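Alpha-fucosidase GH29 (Fusarium graminearum, PDB 4PSR) hydrolyses alpha-L-fucosidic bonds as a family GH29 glycosidase, probably releasing alpha-1,6-linked fucose from the reducing-end N-acetylglucosamine of glycoprotein glycans. Local coordinates at residues R118-G129 with M164-N175; A283-G291 with W300-W311. All coordinates share one frame; numbering follows the deposited sequence.

Contact 1. Residues R118-G129 with M164-N175; sequences RFAGPVAEHHDG and MKLVIAMHQAYN. With FUL (beta-L-fucopyranose), chain M.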
loop_
_atom_site.group_PDB
_atom_site.type_symbol
_atom_site.label_atom_id
_atom_site.label_comp_id
_atom_site.label_asym_id
_atom_site.label_seq_id
_atom_site.Cartn_x
_atom_site.Cartn_y
_atom_site.Cartn_z
ATOM N N ARG A 118 -9.242 8.044 1.360
ATOM C CA ARG A 118 -9.118 8.822 2.577
ATOM C C ARG A 118 -7.756 9.496 2.687
ATOM O O ARG A 118 -7.558 10.344 3.557
ATOM C CB ARG A 118 -9.379 7.959 3.795
ATOM C CG ARG A 118 -10.830 7.652 4.023
ATOM C CD ARG A 118 -10.999 7.214 5.454
ATOM N NE ARG A 118 -12.388 7.122 5.847
ATOM C CZ ARG A 118 -12.772 6.608 6.990
ATOM N NH1 ARG A 118 -11.858 6.152 7.850
ATOM N NH2 ARG A 118 -14.059 6.552 7.275
ATOM N N PHE A 119 -6.835 9.134 1.795
ATOM C CA PHE A 119 -5.574 9.866 1.608
ATOM C C PHE A 119 -5.297 9.948 0.121
ATOM O O PHE A 119 -5.671 9.031 -0.613
ATOM C CB PHE A 119 -4.371 9.288 2.407
ATOM C CG PHE A 119 -4.058 7.803 2.177
ATOM C CD1 PHE A 119 -2.913 7.430 1.502
ATOM C CD2 PHE A 119 -4.833 6.800 2.749
ATOM C CE1 PHE A 119 -2.594 6.097 1.334
ATOM C CE2 PHE A 119 -4.529 5.457 2.572
ATOM C CZ PHE A 119 -3.392 5.113 1.872
ATOM N N ALA A 120 -4.653 11.027 -0.308
ATOM C CA ALA A 120 -4.415 11.255 -1.707
ATOM C C ALA A 120 -3.276 12.224 -1.915
ATOM O O ALA A 120 -2.975 13.035 -1.030
ATOM C CB ALA A 120 -5.688 11.793 -2.394
ATOM N N GLY A 121 -2.655 12.150 -3.085
ATOM C CA GLY A 121 -1.681 13.156 -3.446
ATOM C C GLY A 121 -0.802 12.737 -4.595
ATOM O O GLY A 121 -0.927 11.630 -5.118
ATOM N N PRO A 122 0.120 13.621 -4.985
ATOM C CA PRO A 122 0.982 13.397 -6.147
ATOM C C PRO A 122 2.260 12.622 -5.831
ATOM O O PRO A 122 2.765 12.634 -4.712
ATOM C CB PRO A 122 1.429 14.805 -6.529
ATOM C CG PRO A 122 1.446 15.542 -5.175
ATOM C CD PRO A 122 0.255 14.990 -4.435
ATOM N N VAL A 123 2.805 12.006 -6.868
ATOM C CA VAL A 123 4.242 11.817 -6.948
ATOM C C VAL A 123 4.834 13.218 -7.063
ATOM O O VAL A 123 4.562 13.945 -8.027
ATOM C CB VAL A 123 4.643 10.942 -8.166
ATOM C CG1 VAL A 123 6.145 10.981 -8.389
ATOM C CG2 VAL A 123 4.168 9.521 -7.952
ATOM N N ALA A 124 5.605 13.637 -6.061
ATOM C CA ALA A 124 6.194 14.978 -6.059
ATOM C C ALA A 124 7.531 14.994 -6.788
ATOM O O ALA A 124 7.913 16.025 -7.366
ATOM C CB ALA A 124 6.369 15.498 -4.648
ATOM N N GLU A 125 8.265 13.875 -6.736
ATOM C CA GLU A 125 9.516 13.745 -7.502
ATOM C C GLU A 125 9.719 12.252 -7.718
ATOM O O GLU A 125 9.765 11.504 -6.735
ATOM C CB GLU A 125 10.701 14.345 -6.773
ATOM C CG GLU A 125 11.987 14.168 -7.591
ATOM C CD GLU A 125 13.175 14.945 -7.106
ATOM O OE1 GLU A 125 13.037 15.822 -6.255
ATOM O OE2 GLU A 125 14.299 14.627 -7.596
ATOM N N HIS A 126 9.827 11.841 -8.975
ATOM C CA HIS A 126 10.106 10.441 -9.286
ATOM C C HIS A 126 11.638 10.233 -9.325
ATOM O O HIS A 126 12.338 10.869 -8.566
ATOM C CB HIS A 126 9.358 10.039 -10.565
ATOM C CG HIS A 126 9.196 8.570 -10.715
ATOM N ND1 HIS A 126 9.990 7.834 -11.567
ATOM C CD2 HIS A 126 8.409 7.684 -10.066
ATOM C CE1 HIS A 126 9.658 6.556 -11.473
ATOM N NE2 HIS A 126 8.708 6.438 -10.560
ATOM N N HIS A 127 12.141 9.325 -10.172
ATOM C CA HIS A 127 13.580 9.057 -10.274
ATOM C C HIS A 127 14.302 10.032 -11.222
ATOM O O HIS A 127 15.535 9.998 -11.277
ATOM C CB HIS A 127 13.863 7.653 -10.863
ATOM C CG HIS A 127 13.256 6.477 -10.145
ATOM N ND1 HIS A 127 13.219 6.320 -8.769
ATOM C CD2 HIS A 127 12.728 5.342 -10.668
ATOM C CE1 HIS A 127 12.693 5.135 -8.492
ATOM N NE2 HIS A 127 12.367 4.531 -9.618
ATOM N N ASP A 128 13.551 10.871 -11.941
ATOM C CA ASP A 128 14.049 11.644 -13.073
ATOM C C ASP A 128 14.584 13.028 -12.726
ATOM O O ASP A 128 14.860 13.822 -13.627
ATOM C CB ASP A 128 12.961 11.796 -14.123
ATOM C CG ASP A 128 11.803 12.682 -13.663
ATOM O OD1 ASP A 128 11.593 12.814 -12.431
ATOM O OD2 ASP A 128 11.102 13.239 -14.543
ATOM N N GLY A 129 14.725 13.333 -11.443
ATOM C CA GLY A 129 15.384 14.556 -11.020
ATOM C C GLY A 129 14.591 15.860 -11.047
ATOM O O GLY A 129 15.170 16.944 -10.808
ATOM N N MET A 164 -9.283 15.114 2.668
ATOM C CA MET A 164 -8.492 13.895 2.646
ATOM C C MET A 164 -7.129 14.224 3.250
ATOM O O MET A 164 -6.655 15.364 3.188
ATOM C CB MET A 164 -8.325 13.369 1.213
ATOM C CG MET A 164 -9.623 12.918 0.588
ATOM S SD MET A 164 -9.512 12.369 -1.104
ATOM C CE MET A 164 -9.180 13.905 -1.943
ATOM N N LYS A 165 -6.517 13.216 3.850
ATOM C CA LYS A 165 -5.115 13.302 4.265
ATOM C C LYS A 165 -4.233 13.353 3.032
ATOM O O LYS A 165 -4.581 12.822 1.973
ATOM C CB LYS A 165 -4.757 12.100 5.154
ATOM C CG LYS A 165 -5.509 12.045 6.486
ATOM C CD LYS A 165 -4.727 12.694 7.598
ATOM C CE LYS A 165 -5.405 12.560 8.967
ATOM N NZ LYS A 165 -4.554 13.198 10.001
ATOM N N LEU A 166 -3.070 13.968 3.172
ATOM C CA LEU A 166 -2.156 14.181 2.057
ATOM C C LEU A 166 -0.993 13.184 2.094
ATOM O O LEU A 166 -0.227 13.135 3.083
ATOM C CB LEU A 166 -1.589 15.601 2.088
ATOM C CG LEU A 166 -0.590 15.972 0.991
ATOM C CD1 LEU A 166 -1.214 15.971 -0.372
ATOM C CD2 LEU A 166 0.060 17.320 1.277
ATOM N N VAL A 167 -0.857 12.424 1.005
ATOM C CA VAL A 167 0.341 11.622 0.761
ATOM C C VAL A 167 1.179 12.295 -0.319
ATOM O O VAL A 167 0.647 12.811 -1.319
ATOM C CB VAL A 167 0.019 10.143 0.382
ATOM C CG1 VAL A 167 -0.917 10.037 -0.819
ATOM C CG2 VAL A 167 1.295 9.343 0.138
ATOM N N ILE A 168 2.494 12.267 -0.111
ATOM C CA ILE A 168 3.459 12.718 -1.116
ATOM C C ILE A 168 4.428 11.572 -1.385
ATOM O O ILE A 168 5.014 11.039 -0.429
ATOM C CB ILE A 168 4.245 13.969 -0.655
ATOM C CG1 ILE A 168 3.303 15.174 -0.438
ATOM C CG2 ILE A 168 5.369 14.307 -1.647
ATOM C CD1 ILE A 168 2.734 15.792 -1.707
ATOM N N ALA A 169 4.585 11.194 -2.647
ATOM C CA ALA A 169 5.548 10.151 -3.047
ATOM C C ALA A 169 6.825 10.759 -3.579
ATOM O O ALA A 169 6.833 11.689 -4.408
ATOM C CB ALA A 169 4.922 9.187 -4.065
ATOM N N MET A 170 7.935 10.204 -3.076
ATOM C CA MET A 170 9.284 10.663 -3.356
ATOM C C MET A 170 10.134 9.476 -3.785
ATOM O O MET A 170 10.222 8.490 -3.050
ATOM C CB MET A 170 9.878 11.301 -2.115
ATOM C CG MET A 170 9.144 12.536 -1.626
ATOM S SD MET A 170 9.358 13.969 -2.699
ATOM C CE MET A 170 11.041 14.437 -2.232
ATOM N N HIS A 171 10.743 9.565 -4.963
ATOM C CA HIS A 171 11.528 8.460 -5.509
ATOM C C HIS A 171 12.952 8.944 -5.893
ATOM O O HIS A 171 13.553 8.460 -6.855
ATOM C CB HIS A 171 10.861 7.797 -6.750
ATOM C CG HIS A 171 9.359 7.642 -6.709
ATOM N ND1 HIS A 171 8.735 6.457 -7.036
ATOM C CD2 HIS A 171 8.360 8.533 -6.462
ATOM C CE1 HIS A 171 7.418 6.624 -6.999
ATOM N NE2 HIS A 171 7.167 7.875 -6.656
ATOM N N GLN A 172 13.491 9.864 -5.098
ATOM C CA GLN A 172 14.665 10.624 -5.524
ATOM C C GLN A 172 16.008 9.983 -5.179
ATOM O O GLN A 172 17.045 10.490 -5.595
ATOM C CB GLN A 172 14.565 12.095 -5.096
ATOM C CG GLN A 172 15.013 12.482 -3.700
ATOM C CD GLN A 172 14.094 12.085 -2.559
ATOM O OE1 GLN A 172 13.226 11.215 -2.712
ATOM N NE2 GLN A 172 14.279 12.709 -1.392
ATOM N N ALA A 173 15.993 8.844 -4.496
ATOM C CA ALA A 173 17.245 8.110 -4.240
ATOM C C ALA A 173 17.806 7.452 -5.478
ATOM O O ALA A 173 19.036 7.500 -5.709
ATOM C CB ALA A 173 17.044 7.081 -3.167
ATOM N N TYR A 174 16.981 6.802 -6.296
ATOM C CA TYR A 174 17.538 6.051 -7.426
ATOM C C TYR A 174 18.076 6.988 -8.507
ATOM O O TYR A 174 18.929 6.614 -9.330
ATOM C CB TYR A 174 16.511 5.056 -7.976
ATOM C CG TYR A 174 16.988 4.150 -9.075
ATOM C CD1 TYR A 174 18.244 3.542 -9.028
ATOM C CD2 TYR A 174 16.152 3.826 -10.127
ATOM C CE1 TYR A 174 18.653 2.705 -10.031
ATOM C CE2 TYR A 174 16.561 2.978 -11.146
ATOM C CZ TYR A 174 17.807 2.401 -11.082
ATOM O OH TYR A 174 18.171 1.562 -12.126
ATOM N N ASN A 175 17.639 8.249 -8.464
ATOM C CA ASN A 175 18.144 9.267 -9.375
ATOM C C ASN A 175 19.674 9.288 -9.520
ATOM O O ASN A 175 20.168 9.445 -10.644
ATOM C CB ASN A 175 17.633 10.651 -8.916
ATOM C CG ASN A 175 18.255 11.784 -9.679
ATOM O OD1 ASN A 175 19.187 12.427 -9.181
ATOM N ND2 ASN A 175 17.787 12.025 -10.900
HETATM C C1 FUL M . 9.020 1.417 -8.425
HETATM C C2 FUL M . 9.433 2.507 -9.393
HETATM O O2 FUL M . 10.686 2.220 -10.035
HETATM C C3 FUL M . 8.325 2.601 -10.409
HETATM O O3 FUL M . 8.683 3.549 -11.390
HETATM C C4 FUL M . 7.072 3.005 -9.674
HETATM O O4 FUL M . 7.246 4.309 -9.127
HETATM C C5 FUL M . 6.780 1.988 -8.578
HETATM C C6 FUL M . 5.579 2.357 -7.734
HETATM O O5 FUL M . 7.883 1.809 -7.693
HETATM O O1 FUL M . 10.061 1.226 -7.501
#

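Contact 2. Residues A283-G291 with W300-W311; sequences AVDDWERGG and WQTDDAISASSW. With FUL (beta-L-fucopyranose), chain M.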
loop_
_atom_site.group_PDB
_atom_site.type_symbol
_atom_site.label_atom_id
_atom_site.label_comp_id
_atom_site.label_asym_id
_atom_site.label_seq_id
_atom_site.Cartn_x
_atom_site.Cartn_y
_atom_site.Cartn_z
ATOM N N ALA A 283 8.740 3.146 10.468
ATOM C CA ALA A 283 8.276 3.357 9.091
ATOM C C ALA A 283 7.437 2.164 8.676
ATOM O O ALA A 283 7.614 1.058 9.200
ATOM C CB ALA A 283 9.459 3.534 8.147
ATOM N N VAL A 284 6.505 2.378 7.756
ATOM C CA VAL A 284 5.588 1.349 7.293
ATOM C C VAL A 284 6.133 0.670 6.049
ATOM O O VAL A 284 6.497 1.339 5.077
ATOM C CB VAL A 284 4.185 1.966 7.018
ATOM C CG1 VAL A 284 3.233 0.913 6.468
ATOM C CG2 VAL A 284 3.642 2.565 8.292
ATOM N N ASP A 285 6.199 -0.658 6.068
ATOM C CA ASP A 285 6.655 -1.436 4.912
ATOM C C ASP A 285 5.646 -1.357 3.782
ATOM O O ASP A 285 4.435 -1.568 3.998
ATOM C CB ASP A 285 6.805 -2.939 5.265
ATOM C CG ASP A 285 7.977 -3.257 6.170
ATOM O OD1 ASP A 285 8.534 -2.364 6.825
ATOM O OD2 ASP A 285 8.261 -4.476 6.257
ATOM N N ASP A 286 6.130 -1.083 2.570
ATOM C CA ASP A 286 5.294 -0.978 1.372
ATOM C C ASP A 286 5.638 -2.146 0.461
ATOM O O ASP A 286 6.724 -2.221 -0.137
ATOM C CB ASP A 286 5.563 0.369 0.700
ATOM C CG ASP A 286 4.713 0.606 -0.494
ATOM O OD1 ASP A 286 5.236 1.213 -1.476
ATOM O OD2 ASP A 286 3.526 0.235 -0.477
ATOM N N TRP A 287 4.750 -3.120 0.411
ATOM C CA TRP A 287 4.983 -4.334 -0.347
ATOM C C TRP A 287 4.837 -4.142 -1.823
ATOM O O TRP A 287 4.071 -3.282 -2.282
ATOM C CB TRP A 287 3.983 -5.398 0.096
ATOM C CG TRP A 287 4.377 -6.062 1.369
ATOM C CD1 TRP A 287 4.431 -5.498 2.598
ATOM C CD2 TRP A 287 4.798 -7.417 1.533
ATOM N NE1 TRP A 287 4.852 -6.414 3.530
ATOM C CE2 TRP A 287 5.091 -7.601 2.894
ATOM C CE3 TRP A 287 4.957 -8.497 0.657
ATOM C CZ2 TRP A 287 5.529 -8.827 3.410
ATOM C CZ3 TRP A 287 5.414 -9.705 1.171
ATOM C CH2 TRP A 287 5.676 -9.863 2.528
ATOM N N GLU A 288 5.532 -5.003 -2.571
ATOM C CA GLU A 288 5.439 -5.039 -4.026
ATOM C C GLU A 288 4.000 -5.259 -4.472
ATOM O O GLU A 288 3.202 -5.834 -3.756
ATOM C CB GLU A 288 6.325 -6.171 -4.570
ATOM C CG GLU A 288 5.895 -7.563 -4.151
ATOM C CD GLU A 288 7.031 -8.575 -4.234
ATOM O OE1 GLU A 288 7.861 -8.470 -5.164
ATOM O OE2 GLU A 288 7.098 -9.464 -3.357
ATOM N N ARG A 289 3.696 -4.847 -5.698
ATOM C CA ARG A 289 2.334 -4.943 -6.223
ATOM C C ARG A 289 1.725 -6.345 -6.068
ATOM O O ARG A 289 2.362 -7.362 -6.343
ATOM C CB ARG A 289 2.334 -4.500 -7.679
ATOM C CG ARG A 289 0.970 -4.192 -8.233
ATOM C CD ARG A 289 1.139 -3.705 -9.634
ATOM N NE ARG A 289 -0.142 -3.455 -10.261
ATOM C CZ ARG A 289 -0.257 -2.957 -11.483
ATOM N NH1 ARG A 289 0.847 -2.667 -12.164
ATOM N NH2 ARG A 289 -1.460 -2.740 -11.995
ATOM N N GLY A 290 0.482 -6.391 -5.603
ATOM C CA GLY A 290 -0.156 -7.653 -5.260
ATOM C C GLY A 290 -0.182 -7.864 -3.761
ATOM O O GLY A 290 -1.072 -8.551 -3.249
ATOM N N GLY A 291 0.806 -7.298 -3.054
ATOM C CA GLY A 291 0.949 -7.497 -1.620
ATOM C C GLY A 291 1.390 -8.894 -1.199
ATOM O O GLY A 291 1.689 -9.742 -2.044
ATOM N N TRP A 300 0.959 -2.767 7.407
ATOM C CA TRP A 300 1.769 -2.531 6.209
ATOM C C TRP A 300 0.895 -1.876 5.124
ATOM O O TRP A 300 -0.327 -1.654 5.326
ATOM C CB TRP A 300 2.384 -3.874 5.706
ATOM C CG TRP A 300 1.333 -4.910 5.527
ATOM C CD1 TRP A 300 0.854 -5.735 6.485
ATOM C CD2 TRP A 300 0.539 -5.152 4.353
ATOM N NE1 TRP A 300 -0.184 -6.494 5.982
ATOM C CE2 TRP A 300 -0.410 -6.136 4.683
ATOM C CE3 TRP A 300 0.538 -4.628 3.063
ATOM C CZ2 TRP A 300 -1.343 -6.615 3.762
ATOM C CZ3 TRP A 300 -0.402 -5.092 2.145
ATOM C CH2 TRP A 300 -1.331 -6.086 2.511
ATOM N N GLN A 301 1.473 -1.548 3.981
ATOM C CA GLN A 301 0.667 -1.129 2.832
ATOM C C GLN A 301 1.261 -1.678 1.561
ATOM O O GLN A 301 2.351 -2.279 1.593
ATOM C CB GLN A 301 0.467 0.398 2.757
ATOM C CG GLN A 301 1.706 1.206 2.351
ATOM C CD GLN A 301 1.322 2.502 1.672
ATOM O OE1 GLN A 301 0.754 3.408 2.311
ATOM N NE2 GLN A 301 1.537 2.566 0.360
ATOM N N THR A 302 0.557 -1.482 0.457
ATOM C CA THR A 302 1.035 -1.860 -0.856
ATOM C C THR A 302 0.481 -0.845 -1.857
ATOM O O THR A 302 -0.507 -0.145 -1.578
ATOM C CB THR A 302 0.682 -3.308 -1.185
ATOM O OG1 THR A 302 1.277 -3.701 -2.426
ATOM C CG2 THR A 302 -0.812 -3.482 -1.305
ATOM N N ASP A 303 1.108 -0.772 -3.016
ATOM C CA ASP A 303 0.631 0.092 -4.106
ATOM C C ASP A 303 0.073 -0.741 -5.262
ATOM O O ASP A 303 0.589 -1.821 -5.558
ATOM C CB ASP A 303 1.752 0.979 -4.648
ATOM C CG ASP A 303 2.625 1.507 -3.563
ATOM O OD1 ASP A 303 2.116 2.235 -2.691
ATOM O OD2 ASP A 303 3.836 1.144 -3.562
ATOM N N ASP A 304 -0.967 -0.255 -5.928
ATOM C CA ASP A 304 -1.502 -0.920 -7.104
ATOM C C ASP A 304 -1.786 0.149 -8.154
ATOM O O ASP A 304 -1.518 1.317 -7.918
ATOM C CB ASP A 304 -2.763 -1.701 -6.775
ATOM C CG ASP A 304 -2.838 -3.015 -7.539
ATOM O OD1 ASP A 304 -2.629 -3.013 -8.780
ATOM O OD2 ASP A 304 -3.090 -4.049 -6.894
ATOM N N ALA A 305 -2.327 -0.243 -9.307
ATOM C CA ALA A 305 -2.534 0.708 -10.397
ATOM C C ALA A 305 -3.689 0.260 -11.264
ATOM O O ALA A 305 -3.908 -0.941 -11.409
ATOM C CB ALA A 305 -1.254 0.821 -11.211
ATOM N N ILE A 306 -4.469 1.202 -11.797
ATOM C CA ILE A 306 -5.523 0.849 -12.732
ATOM C C ILE A 306 -4.865 0.293 -14.023
ATOM O O ILE A 306 -5.466 -0.473 -14.696
ATOM C CB ILE A 306 -6.527 2.045 -12.999
ATOM C CG1 ILE A 306 -7.123 2.550 -11.677
ATOM C CG2 ILE A 306 -7.633 1.624 -13.939
ATOM C CD1 ILE A 306 -8.008 3.781 -11.848
ATOM N N SER A 307 -3.823 0.972 -14.420
ATOM C CA SER A 307 -3.169 0.632 -15.644
ATOM C C SER A 307 -2.667 -0.795 -15.599
ATOM O O SER A 307 -2.185 -1.268 -14.578
ATOM C CB SER A 307 -2.008 1.569 -15.835
ATOM O OG SER A 307 -1.216 1.083 -16.869
ATOM N N ALA A 308 -2.872 -1.477 -16.716
ATOM C CA ALA A 308 -2.400 -2.824 -16.938
ATOM C C ALA A 308 -1.114 -2.748 -17.740
ATOM O O ALA A 308 -0.554 -3.772 -18.126
ATOM C CB ALA A 308 -3.434 -3.599 -17.686
ATOM N N SER A 309 -0.647 -1.523 -17.979
ATOM C CA SER A 309 0.593 -1.308 -18.684
ATOM C C SER A 309 1.639 -0.835 -17.602
ATOM O O SER A 309 1.967 -1.609 -16.727
ATOM C CB SER A 309 0.306 -0.379 -19.885
ATOM O OG SER A 309 -0.720 -0.950 -20.764
ATOM N N SER A 310 2.148 0.394 -17.711
ATOM C CA SER A 310 2.944 1.232 -16.780
ATOM C C SER A 310 2.241 2.070 -15.680
ATOM O O SER A 310 1.020 2.065 -15.625
ATOM C CB SER A 310 3.785 2.102 -17.722
ATOM O OG SER A 310 3.675 3.482 -17.552
ATOM N N TRP A 311 2.991 2.738 -14.805
ATOM C CA TRP A 311 2.424 3.630 -13.764
ATOM C C TRP A 311 2.021 4.992 -14.357
ATOM O O TRP A 311 1.182 5.702 -13.796
ATOM C CB TRP A 311 3.386 3.829 -12.565
ATOM C CG TRP A 311 3.731 2.547 -11.884
ATOM C CD1 TRP A 311 4.681 1.659 -12.279
ATOM C CD2 TRP A 311 3.136 1.997 -10.694
ATOM N NE1 TRP A 311 4.716 0.596 -11.430
ATOM C CE2 TRP A 311 3.776 0.774 -10.444
ATOM C CE3 TRP A 311 2.130 2.425 -9.812
ATOM C CZ2 TRP A 311 3.445 -0.035 -9.361
ATOM C CZ3 TRP A 311 1.810 1.629 -8.727
ATOM C CH2 TRP A 311 2.453 0.406 -8.519
HETATM C C1 FUL M . 9.020 1.417 -8.425
HETATM C C2 FUL M . 9.433 2.507 -9.393
HETATM O O2 FUL M . 10.686 2.220 -10.035
HETATM C C3 FUL M . 8.325 2.601 -10.409
HETATM O O3 FUL M . 8.683 3.549 -11.390
HETATM C C4 FUL M . 7.072 3.005 -9.674
HETATM O O4 FUL M . 7.246 4.309 -9.127
HETATM C C5 FUL M . 6.780 1.988 -8.578
HETATM C C6 FUL M . 5.579 2.357 -7.734
HETATM O O5 FUL M . 7.883 1.809 -7.693
HETATM O O1 FUL M . 10.061 1.226 -7.501
HETATM O O HOH W 1 4.353 -1.431 -4.313
HETATM O O HOH W 2 -3.659 -3.854 -10.866
HETATM O O HOH W 3 -0.210 -4.174 -4.616
#

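Contact 1. Residues R118-G129 with M164-N175
Ala124 and Ile168 press together at the apolar centre, CB against CG2 at a tight 3.4 Å. The other branch of Ile168 ends in CD1, 3.7 Å from Pro122 CG, while Met170 SD also rests on Ala124 CB. Val123 and Ala169 turn to the other face, the barrel interior, and meet CG2 to CB at 4.0 Å. Backbone hydrogen bonds of the parallel type join the two strands, with a beta bulge between Val123 and Glu125. Beyond it, the strand ends become the sugar site. His126 CD2 stands 3.2 Å above the centre of the His171 ring, whose ND1 is held by Asp226. His127 ND1 donates to a lone pair of His171 O (2.9 Å), which helps set the rotation of the His127 ring, whose NE2 is hydrogen-bonded to fucose O2 (2.9 Å). Tyr174, with CG anti to its backbone N (chi1 -176°), sets CD2 over one His127 face, edge to face at 88°. His126 NE2 is hydrogen-bonded to fucose O4 at 3.0 Å. In TIM-barrel fashion, strands 119-125 and 165-170 form a beta-alpha-beta unit with helix 151-161, which packs on Pro122 and Ala124; helix 200-218 touches Ile168 and Met170, and strand 29-33 adjoins strand 119-125.

Contact 2. Residues A283-G291 with W300-W311
Asp304 OD1 is gripped by Arg289 and by the backbone N-H of the next residue, Ala305. Arg289 NE comes from above the carboxylate plane in a 2.9 Å salt bridge, the two flat groups standing 86° apart, while Ala305 N takes the anti lone pair at 2.8 Å. The arginine gets there by extension: CG lies anti to the backbone N (chi1 -164°) and the chain runs straight to NE. Ala305 CB lies over one face of the guanidinium group, so that this methyl and the salt bridge together restrain its rotation. A type II beta turn, Glu288 to Gly291, carries Arg289. Before this turn, Thr302 OG1 donates to Trp287 O at 2.8 Å from above the carbonyl plane, and one water bridges that oxygen to Asp303 OD2. Toward the barrel interior, Gln301 NE2 reaches Asp286 OD2 (3.2 Å) over the carboxylate plane; Tyr24 holds Gln301 OE1, and Trp224 binds Asp303 OD1. On the opposite face Trp287 CD1 approaches Trp300 CE3 at 4.0 Å. At the end of 300-311, fucose C6 sits 3.5 Å above the Trp311 ring plane, toward its rim. These strands are consecutive in the eight-stranded barrel, joined by a loop without helix; strand 268-272 flanks 284-287, and strand 337-343 flanks 300-305.

Both contacts pair neighbouring parallel strands of one TIM barrel, yet they illustrate how the same scaffold can be used in two ways. Contact 1 is buried almost throughout, joins strands linked by a helix, and relies on apolar side chains until its histidine-rich end. Contact 2 is also largely buried but lacks a connecting helix, has its more exposed residues at the turn, and depends on charges, amides and bridging waters. Their centres lie about 13 Å apart and they do not touch each other. Fucose connects them: 118-129 supplies hydrogen bonds to its hydroxyls, whereas 300-311 offers an aromatic face to its methyl carbon.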